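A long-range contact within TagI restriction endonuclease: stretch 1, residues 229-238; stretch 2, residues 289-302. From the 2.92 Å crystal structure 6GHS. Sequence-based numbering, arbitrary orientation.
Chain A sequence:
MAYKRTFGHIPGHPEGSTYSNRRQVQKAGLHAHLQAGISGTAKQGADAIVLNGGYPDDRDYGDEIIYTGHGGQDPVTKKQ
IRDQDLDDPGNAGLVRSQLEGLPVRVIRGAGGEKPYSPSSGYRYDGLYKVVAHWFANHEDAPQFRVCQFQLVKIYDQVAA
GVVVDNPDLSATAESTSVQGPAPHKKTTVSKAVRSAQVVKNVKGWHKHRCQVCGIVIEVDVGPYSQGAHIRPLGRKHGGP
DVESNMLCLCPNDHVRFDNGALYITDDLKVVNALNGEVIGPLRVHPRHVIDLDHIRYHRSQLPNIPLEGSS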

ATOM      1  N   HIS A 229      11.277   4.691   6.344  1.00 38.19           N
ATOM      2  CA  HIS A 229      12.712   4.798   6.170  1.00 37.89           C
ATOM      3  C   HIS A 229      13.070   6.186   5.686  1.00 36.24           C
ATOM      4  O   HIS A 229      12.341   6.779   4.909  1.00 35.18           O
ATOM      5  CB  HIS A 229      13.232   3.773   5.175  1.00 39.48           C
ATOM      6  CG  HIS A 229      13.214   2.369   5.687  1.00 41.52           C
ATOM      7  ND1 HIS A 229      12.199   1.481   5.395  1.00 42.97           N
ATOM      8  CD2 HIS A 229      14.099   1.689   6.454  1.00 42.84           C
ATOM      9  CE1 HIS A 229      12.455   0.319   5.971  1.00 42.80           C
ATOM     10  NE2 HIS A 229      13.603   0.415   6.615  1.00 42.99           N
ATOM     11  N   ILE A 230      14.209   6.683   6.143  1.00 36.18           N
ATOM     12  CA  ILE A 230      14.635   8.050   5.878  1.00 36.18           C
ATOM     13  C   ILE A 230      15.400   8.039   4.561  1.00 37.68           C
ATOM     14  O   ILE A 230      15.015   8.718   3.608  1.00 37.30           O
ATOM     15  CB  ILE A 230      15.475   8.609   7.046  1.00 35.15           C
ATOM     16  CG1 ILE A 230      14.695   8.466   8.367  1.00 36.04           C
ATOM     17  CG2 ILE A 230      15.831  10.063   6.813  1.00 34.10           C
ATOM     18  CD1 ILE A 230      15.404   8.987   9.597  1.00 36.09           C
ATOM     19  N   ARG A 231      16.469   7.252   4.509  1.00 39.64           N
ATOM     20  CA  ARG A 231      17.169   6.974   3.254  1.00 41.06           C
ATOM     21  C   ARG A 231      16.600   5.693   2.656  1.00 39.47           C
ATOM     22  O   ARG A 231      16.781   4.628   3.245  1.00 36.98           O
ATOM     23  CB  ARG A 231      18.657   6.792   3.491  1.00 44.39           C
ATOM     24  CG  ARG A 231      19.429   6.395   2.247  1.00 46.79           C
ATOM     25  CD  ARG A 231      20.889   6.185   2.566  1.00 49.27           C
ATOM     26  NE  ARG A 231      21.664   6.010   1.349  1.00 51.59           N
ATOM     27  CZ  ARG A 231      22.990   6.056   1.279  1.00 55.40           C
ATOM     28  NH1 ARG A 231      23.727   6.261   2.371  1.00 57.05           N
ATOM     29  NH2 ARG A 231      23.585   5.898   0.099  1.00 58.01           N
ATOM     30  N   PRO A 232      15.947   5.777   1.478  1.00 39.06           N
ATOM     31  CA  PRO A 232      15.183   4.616   0.993  1.00 40.04           C
ATOM     32  C   PRO A 232      16.020   3.362   0.775  1.00 39.61           C
ATOM     33  O   PRO A 232      17.233   3.445   0.597  1.00 38.02           O
ATOM     34  CB  PRO A 232      14.584   5.098  -0.336  1.00 39.92           C
ATOM     35  CG  PRO A 232      14.709   6.574  -0.316  1.00 39.43           C
ATOM     36  CD  PRO A 232      15.908   6.887   0.515  1.00 38.59           C
ATOM     37  N   LEU A 233      15.354   2.218   0.796  1.00 40.67           N
ATOM     38  CA  LEU A 233      16.013   0.937   0.604  1.00 43.20           C
ATOM     39  C   LEU A 233      16.203   0.670  -0.887  1.00 45.13           C
ATOM     40  O   LEU A 233      15.583   1.331  -1.720  1.00 44.55           O
ATOM     41  CB  LEU A 233      15.174  -0.177   1.233  1.00 44.10           C
ATOM     42  CG  LEU A 233      14.777  -0.028   2.705  1.00 44.53           C
ATOM     43  CD1 LEU A 233      13.896  -1.189   3.130  1.00 43.92           C
ATOM     44  CD2 LEU A 233      16.011   0.059   3.597  1.00 46.28           C
ATOM     45  N   GLY A 234      17.073  -0.284  -1.217  1.00 48.20           N
ATOM     46  CA  GLY A 234      17.158  -0.827  -2.577  1.00 50.06           C
ATOM     47  C   GLY A 234      18.371  -0.422  -3.386  1.00 52.97           C
ATOM     48  O   GLY A 234      19.279   0.244  -2.885  1.00 49.65           O
ATOM     49  N   ARG A 235      18.353  -0.826  -4.656  1.00 60.17           N
ATOM     50  CA  ARG A 235      19.531  -0.765  -5.542  1.00 64.17           C
ATOM     51  C   ARG A 235      20.144   0.612  -5.698  1.00 60.46           C
ATOM     52  O   ARG A 235      21.353   0.748  -5.582  1.00 63.54           O
ATOM     53  CB  ARG A 235      19.210  -1.312  -6.939  1.00 70.87           C
ATOM     54  CG  ARG A 235      19.488  -2.797  -7.100  1.00 75.43           C
ATOM     55  CD  ARG A 235      18.894  -3.310  -8.398  1.00 79.65           C
ATOM     56  NE  ARG A 235      18.870  -4.771  -8.449  1.00 82.09           N
ATOM     57  CZ  ARG A 235      17.844  -5.528  -8.858  1.00 86.59           C
ATOM     58  NH1 ARG A 235      16.682  -4.997  -9.255  1.00 87.19           N
ATOM     59  NH2 ARG A 235      17.976  -6.856  -8.853  1.00 89.32           N
ATOM     60  N   LYS A 236      19.320   1.620  -5.968  1.00 57.50           N
ATOM     61  CA  LYS A 236      19.823   2.983  -6.204  1.00 58.02           C
ATOM     62  C   LYS A 236      20.391   3.637  -4.927  1.00 56.47           C
ATOM     63  O   LYS A 236      21.560   4.078  -4.895  1.00 56.92           O
ATOM     64  CB  LYS A 236      18.726   3.861  -6.844  1.00 58.26           C
ATOM     65  CG  LYS A 236      19.030   5.357  -6.963  1.00 59.26           C
ATOM     66  CD  LYS A 236      20.170   5.695  -7.921  1.00 60.80           C
ATOM     67  CE  LYS A 236      20.731   7.093  -7.654  1.00 62.01           C
ATOM     68  NZ  LYS A 236      20.910   7.903  -8.895  1.00 62.02           N
ATOM     69  N   HIS A 237      19.566   3.682  -3.883  1.00 51.69           N
ATOM     70  CA  HIS A 237      19.873   4.450  -2.678  1.00 50.10           C
ATOM     71  C   HIS A 237      20.625   3.649  -1.602  1.00 49.24           C
ATOM     72  O   HIS A 237      21.475   4.205  -0.903  1.00 47.79           O
ATOM     73  CB  HIS A 237      18.586   5.049  -2.111  1.00 50.47           C
ATOM     74  CG  HIS A 237      17.857   5.950  -3.069  1.00 49.92           C
ATOM     75  ND1 HIS A 237      18.318   7.203  -3.415  1.00 47.99           N
ATOM     76  CD2 HIS A 237      16.685   5.787  -3.731  1.00 48.40           C
ATOM     77  CE1 HIS A 237      17.471   7.764  -4.258  1.00 48.29           C
ATOM     78  NE2 HIS A 237      16.470   6.928  -4.464  1.00 48.24           N
ATOM     79  N   GLY A 238      20.307   2.359  -1.469  1.00 49.80           N
ATOM     80  CA  GLY A 238      21.037   1.447  -0.575  1.00 49.19           C
ATOM     81  C   GLY A 238      21.001   1.862   0.881  1.00 48.87           C
ATOM     82  O   GLY A 238      22.031   1.926   1.552  1.00 49.28           O
ATOM     83  N   VAL A 289      18.103   6.551  18.119  1.00 59.78           N
ATOM     84  CA  VAL A 289      19.163   7.415  17.615  1.00 62.53           C
ATOM     85  C   VAL A 289      19.065   7.522  16.096  1.00 61.91           C
ATOM     86  O   VAL A 289      19.399   6.579  15.373  1.00 58.20           O
ATOM     87  CB  VAL A 289      20.562   6.887  18.009  1.00 65.52           C
ATOM     88  CG1 VAL A 289      21.670   7.761  17.406  1.00 66.65           C
ATOM     89  CG2 VAL A 289      20.684   6.822  19.524  1.00 65.55           C
ATOM     90  N   ILE A 290      18.626   8.683  15.620  1.00 60.18           N
ATOM     91  CA  ILE A 290      18.583   8.955  14.193  1.00 60.95           C
ATOM     92  C   ILE A 290      19.985   9.336  13.705  1.00 61.65           C
ATOM     93  O   ILE A 290      20.570  10.313  14.176  1.00 65.53           O
ATOM     94  CB  ILE A 290      17.595  10.085  13.863  1.00 59.54           C
ATOM     95  CG1 ILE A 290      16.184   9.697  14.299  1.00 58.52           C
ATOM     96  CG2 ILE A 290      17.612  10.389  12.370  1.00 60.43           C
ATOM     97  CD1 ILE A 290      15.301  10.897  14.538  1.00 60.43           C
ATOM     98  N   ASP A 291      20.498   8.559  12.755  1.00 59.87           N
ATOM     99  CA  ASP A 291      21.802   8.792  12.143  1.00 59.02           C
ATOM    100  C   ASP A 291      21.671   9.948  11.166  1.00 57.22           C
ATOM    101  O   ASP A 291      20.975   9.820  10.171  1.00 58.29           O
ATOM    102  CB  ASP A 291      22.243   7.511  11.422  1.00 59.57           C
ATOM    103  CG  ASP A 291      23.598   7.627  10.747  1.00 61.49           C
ATOM    104  OD1 ASP A 291      24.216   8.720  10.736  1.00 63.35           O
ATOM    105  OD2 ASP A 291      24.048   6.590  10.220  1.00 60.55           O
ATOM    106  N   LEU A 292      22.353  11.059  11.436  1.00 57.09           N
ATOM    107  CA  LEU A 292      22.175  12.284  10.636  1.00 57.52           C
ATOM    108  C   LEU A 292      22.628  12.191   9.186  1.00 55.19           C
ATOM    109  O   LEU A 292      22.202  13.000   8.380  1.00 54.13           O
ATOM    110  CB  LEU A 292      22.876  13.486  11.273  1.00 61.82           C
ATOM    111  CG  LEU A 292      22.119  14.203  12.389  1.00 69.65           C
ATOM    112  CD1 LEU A 292      22.328  13.509  13.736  1.00 73.32           C
ATOM    113  CD2 LEU A 292      22.556  15.663  12.455  1.00 71.98           C
ATOM    114  N   ASP A 293      23.502  11.244   8.849  1.00 56.75           N
ATOM    115  CA  ASP A 293      23.883  11.031   7.442  1.00 60.75           C
ATOM    116  C   ASP A 293      22.667  10.701   6.572  1.00 58.89           C
ATOM    117  O   ASP A 293      22.533  11.219   5.454  1.00 57.94           O
ATOM    118  CB  ASP A 293      24.934   9.917   7.295  1.00 64.88           C
ATOM    119  CG  ASP A 293      26.298  10.326   7.811  1.00 69.91           C
ATOM    120  OD1 ASP A 293      26.751  11.452   7.492  1.00 73.02           O
ATOM    121  OD2 ASP A 293      26.916   9.518   8.539  1.00 74.23           O
ATOM    122  N   HIS A 294      21.783   9.849   7.098  1.00 55.07           N
ATOM    123  CA  HIS A 294      20.552   9.472   6.400  1.00 49.27           C
ATOM    124  C   HIS A 294      19.638  10.675   6.245  1.00 45.71           C
ATOM    125  O   HIS A 294      19.066  10.862   5.187  1.00 45.15           O
ATOM    126  CB  HIS A 294      19.807   8.353   7.119  1.00 48.55           C
ATOM    127  CG  HIS A 294      20.636   7.134   7.376  1.00 48.63           C
ATOM    128  ND1 HIS A 294      21.460   6.574   6.425  1.00 48.01           N
ATOM    129  CD2 HIS A 294      20.749   6.355   8.478  1.00 49.48           C
ATOM    130  CE1 HIS A 294      22.051   5.507   6.930  1.00 49.97           C
ATOM    131  NE2 HIS A 294      21.638   5.351   8.177  1.00 51.30           N
ATOM    132  N   ILE A 295      19.518  11.499   7.283  1.00 44.33           N
ATOM    133  CA  ILE A 295      18.755  12.745   7.176  1.00 44.74           C
ATOM    134  C   ILE A 295      19.289  13.614   6.045  1.00 45.45           C
ATOM    135  O   ILE A 295      18.527  14.051   5.193  1.00 45.28           O
ATOM    136  CB  ILE A 295      18.720  13.531   8.507  1.00 44.66           C
ATOM    137  CG1 ILE A 295      17.848  12.760   9.511  1.00 45.02           C
ATOM    138  CG2 ILE A 295      18.221  14.966   8.288  1.00 44.49           C
ATOM    139  CD1 ILE A 295      17.412  13.540  10.731  1.00 46.13           C
ATOM    140  N   ARG A 296      20.595  13.851   6.043  1.00 48.74           N
ATOM    141  CA  ARG A 296      21.239  14.613   4.970  1.00 51.33           C
ATOM    142  C   ARG A 296      20.945  14.053   3.593  1.00 47.11           C
ATOM    143  O   ARG A 296      20.711  14.820   2.668  1.00 45.41           O
ATOM    144  CB  ARG A 296      22.757  14.676   5.160  1.00 58.79           C
ATOM    145  CG  ARG A 296      23.227  15.849   6.006  1.00 63.72           C
ATOM    146  CD  ARG A 296      24.658  15.651   6.471  1.00 68.81           C
ATOM    147  NE  ARG A 296      24.880  16.406   7.700  1.00 72.66           N
ATOM    148  CZ  ARG A 296      25.551  15.974   8.768  1.00 74.41           C
ATOM    149  NH1 ARG A 296      26.102  14.755   8.810  1.00 74.84           N
ATOM    150  NH2 ARG A 296      25.664  16.779   9.819  1.00 74.89           N
ATOM    151  N   TYR A 297      20.969  12.726   3.463  1.00 46.41           N
ATOM    152  CA  TYR A 297      20.694  12.044   2.177  1.00 45.16           C
ATOM    153  C   TYR A 297      19.283  12.325   1.676  1.00 42.47           C
ATOM    154  O   TYR A 297      19.085  12.661   0.512  1.00 43.76           O
ATOM    155  CB  TYR A 297      20.905  10.522   2.283  1.00 44.52           C
ATOM    156  CG  TYR A 297      20.884   9.817   0.948  1.00 44.80           C
ATOM    157  CD1 TYR A 297      19.673   9.537   0.306  1.00 46.24           C
ATOM    158  CD2 TYR A 297      22.074   9.439   0.310  1.00 46.02           C
ATOM    159  CE1 TYR A 297      19.638   8.901  -0.933  1.00 47.00           C
ATOM    160  CE2 TYR A 297      22.056   8.799  -0.932  1.00 47.23           C
ATOM    161  CZ  TYR A 297      20.831   8.530  -1.551  1.00 48.08           C
ATOM    162  OH  TYR A 297      20.782   7.896  -2.775  1.00 47.38           O
ATOM    163  N   HIS A 298      18.314  12.177   2.565  1.00 39.97           N
ATOM    164  CA  HIS A 298      16.916  12.449   2.249  1.00 39.93           C
ATOM    165  C   HIS A 298      16.698  13.886   1.829  1.00 38.75           C
ATOM    166  O   HIS A 298      15.997  14.139   0.867  1.00 40.48           O
ATOM    167  CB  HIS A 298      16.027  12.135   3.459  1.00 39.69           C
ATOM    168  CG  HIS A 298      14.587  12.494   3.271  1.00 37.91           C
ATOM    169  ND1 HIS A 298      14.066  13.702   3.677  1.00 37.12           N
ATOM    170  CD2 HIS A 298      13.559  11.801   2.732  1.00 37.34           C
ATOM    171  CE1 HIS A 298      12.779  13.736   3.400  1.00 37.13           C
ATOM    172  NE2 HIS A 298      12.446  12.594   2.827  1.00 37.87           N
ATOM    173  N   ARG A 299      17.280  14.814   2.577  1.00 38.66           N
ATOM    174  CA  ARG A 299      17.246  16.242   2.245  1.00 39.68           C
ATOM    175  C   ARG A 299      17.785  16.488   0.824  1.00 39.05           C
ATOM    176  O   ARG A 299      17.278  17.325   0.080  1.00 37.50           O
ATOM    177  CB  ARG A 299      18.070  17.035   3.274  1.00 40.50           C
ATOM    178  CG  ARG A 299      17.650  18.482   3.424  1.00 42.44           C
ATOM    179  CD  ARG A 299      18.700  19.274   4.186  1.00 44.46           C
ATOM    180  NE  ARG A 299      18.867  18.778   5.554  1.00 45.54           N
ATOM    181  CZ  ARG A 299      20.029  18.603   6.192  1.00 47.23           C
ATOM    182  NH1 ARG A 299      21.205  18.850   5.613  1.00 48.97           N
ATOM    183  NH2 ARG A 299      20.018  18.142   7.437  1.00 47.90           N
ATOM    184  N   SER A 300      18.805  15.719   0.460  1.00 39.31           N
ATOM    185  CA  SER A 300      19.474  15.845  -0.822  1.00 39.84           C
ATOM    186  C   SER A 300      18.738  15.226  -2.008  1.00 38.83           C
ATOM    187  O   SER A 300      19.275  15.236  -3.109  1.00 39.40           O
ATOM    188  CB  SER A 300      20.906  15.282  -0.713  1.00 41.88           C
ATOM    189  OG  SER A 300      21.735  16.172   0.030  1.00 44.32           O
ATOM    190  N   GLN A 301      17.533  14.685  -1.801  1.00 39.19           N
ATOM    191  CA  GLN A 301      16.644  14.253  -2.903  1.00 38.55           C
ATOM    192  C   GLN A 301      15.721  15.364  -3.406  1.00 38.07           C
ATOM    193  O   GLN A 301      14.999  15.155  -4.379  1.00 38.23           O
ATOM    194  CB  GLN A 301      15.741  13.097  -2.472  1.00 39.22           C
ATOM    195  CG  GLN A 301      16.421  11.823  -2.008  1.00 40.69           C
ATOM    196  CD  GLN A 301      15.392  10.789  -1.582  1.00 42.55           C
ATOM    197  OE1 GLN A 301      14.619  11.025  -0.646  1.00 43.50           O
ATOM    198  NE2 GLN A 301      15.344   9.655  -2.290  1.00 43.10           N
ATOM    199  N   LEU A 302      15.712  16.520  -2.740  1.00 37.10           N
ATOM    200  CA  LEU A 302      14.869  17.631  -3.161  1.00 38.47           C
ATOM    201  C   LEU A 302      15.443  18.307  -4.411  1.00 39.59           C
ATOM    202  O   LEU A 302      16.610  18.112  -4.717  1.00 38.22           O
ATOM    203  CB  LEU A 302      14.736  18.642  -2.025  1.00 38.79           C
ATOM    204  CG  LEU A 302      14.012  18.117  -0.793  1.00 39.07           C
ATOM    205  CD1 LEU A 302      14.254  19.045   0.379  1.00 39.04           C
ATOM    206  CD2 LEU A 302      12.520  17.964  -1.060  1.00 40.23           C
TER
HETATM  207  O   HOH W   1      23.165   7.972   4.793  1.00 37.20           O

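Stretch 2 is built around a helix, residues 292 to 299. Stretch 1 is mostly loop and lies along one side of it. The backbones come nearest at Arg 231 and His 294, whose CA atoms are 5.3 Å apart. Both CA-to-CB bonds point toward the other stretch. The contact buries 530 Å², counting both sides.

The helix is capped at its start by Asp 291. OD1 of Asp 291 accepts from N of Asp 293 at 3.2 Å. From there, His 294, Tyr 297, His 298 and Gln 301 direct their CB atoms toward stretch 1. Gln 301 lies just past the helix, in a type I turn from Arg 299 to Leu 302.

Ile 230 is the apolar bump of stretch 1. Its CG2 methyl presses close to the helix backbone, 3.7 Å from His 294 O and 4.0 Å from Ile 295 CA. The CB of Ile 295 points away from stretch 1, yet its CG1 still lies 4.3 Å from CG2 of Ile 230. CG2 of Ile 230 is also 3.9 Å from CB of His 298, so the methyl sits in a hollow lined by three helix residues. At the other end of the side chain, CD1 of Ile 230 meets CG2 of Ile 290 at 3.8 Å. These are packing contacts, with no hydrogen bond between Ile 230 and stretch 2.

Tyr 297 is the main bump from the helix side. Its ring is covered over one face by Arg 231, whose side chain is extended, with chi1 to chi3 all t. CG of Arg 231 sits over the ring, 4.0 Å from the centroid of Tyr 297, as a CH-pi contact. Farther out, the guanidinium lies flat on the ring, with planes at 19° and centres 4.1 Å apart. The positive charge thus rests, off-centre, against the pi electrons. NE and NH2 of Arg 231 each make a weak hydrogen bond of 2.9 Å to His 237 O, which ties the arginine back to its own stretch.

The tip of Tyr 297 ends at His 237. OH of Tyr 297 is 2.6 Å from ND1 of His 237, a short hydrogen bond in which either atom could be the donor. The hydroxyl lies near the plane of the imidazole, where the nitrogen lone pair or N-H is directed. The two rings meet rim to rim, with planes at 89°.

Gln 301 fills the space beside this pair. NE2 of Gln 301 lies over one face of the His 237 ring, 3.5 Å from CE1 of His 237. The same NE2 of Gln 301 is 3.7 Å from CG of Pro 232, so the amide touches both residues.

Water 1 sits beside the guanidinium of Arg 231, between it and the ring of His 294. It accepts from NH1 of Arg 231 at 3.0 Å and is hydrogen-bonded to ND1 of His 294 at 2.7 Å, bridging the two stretches.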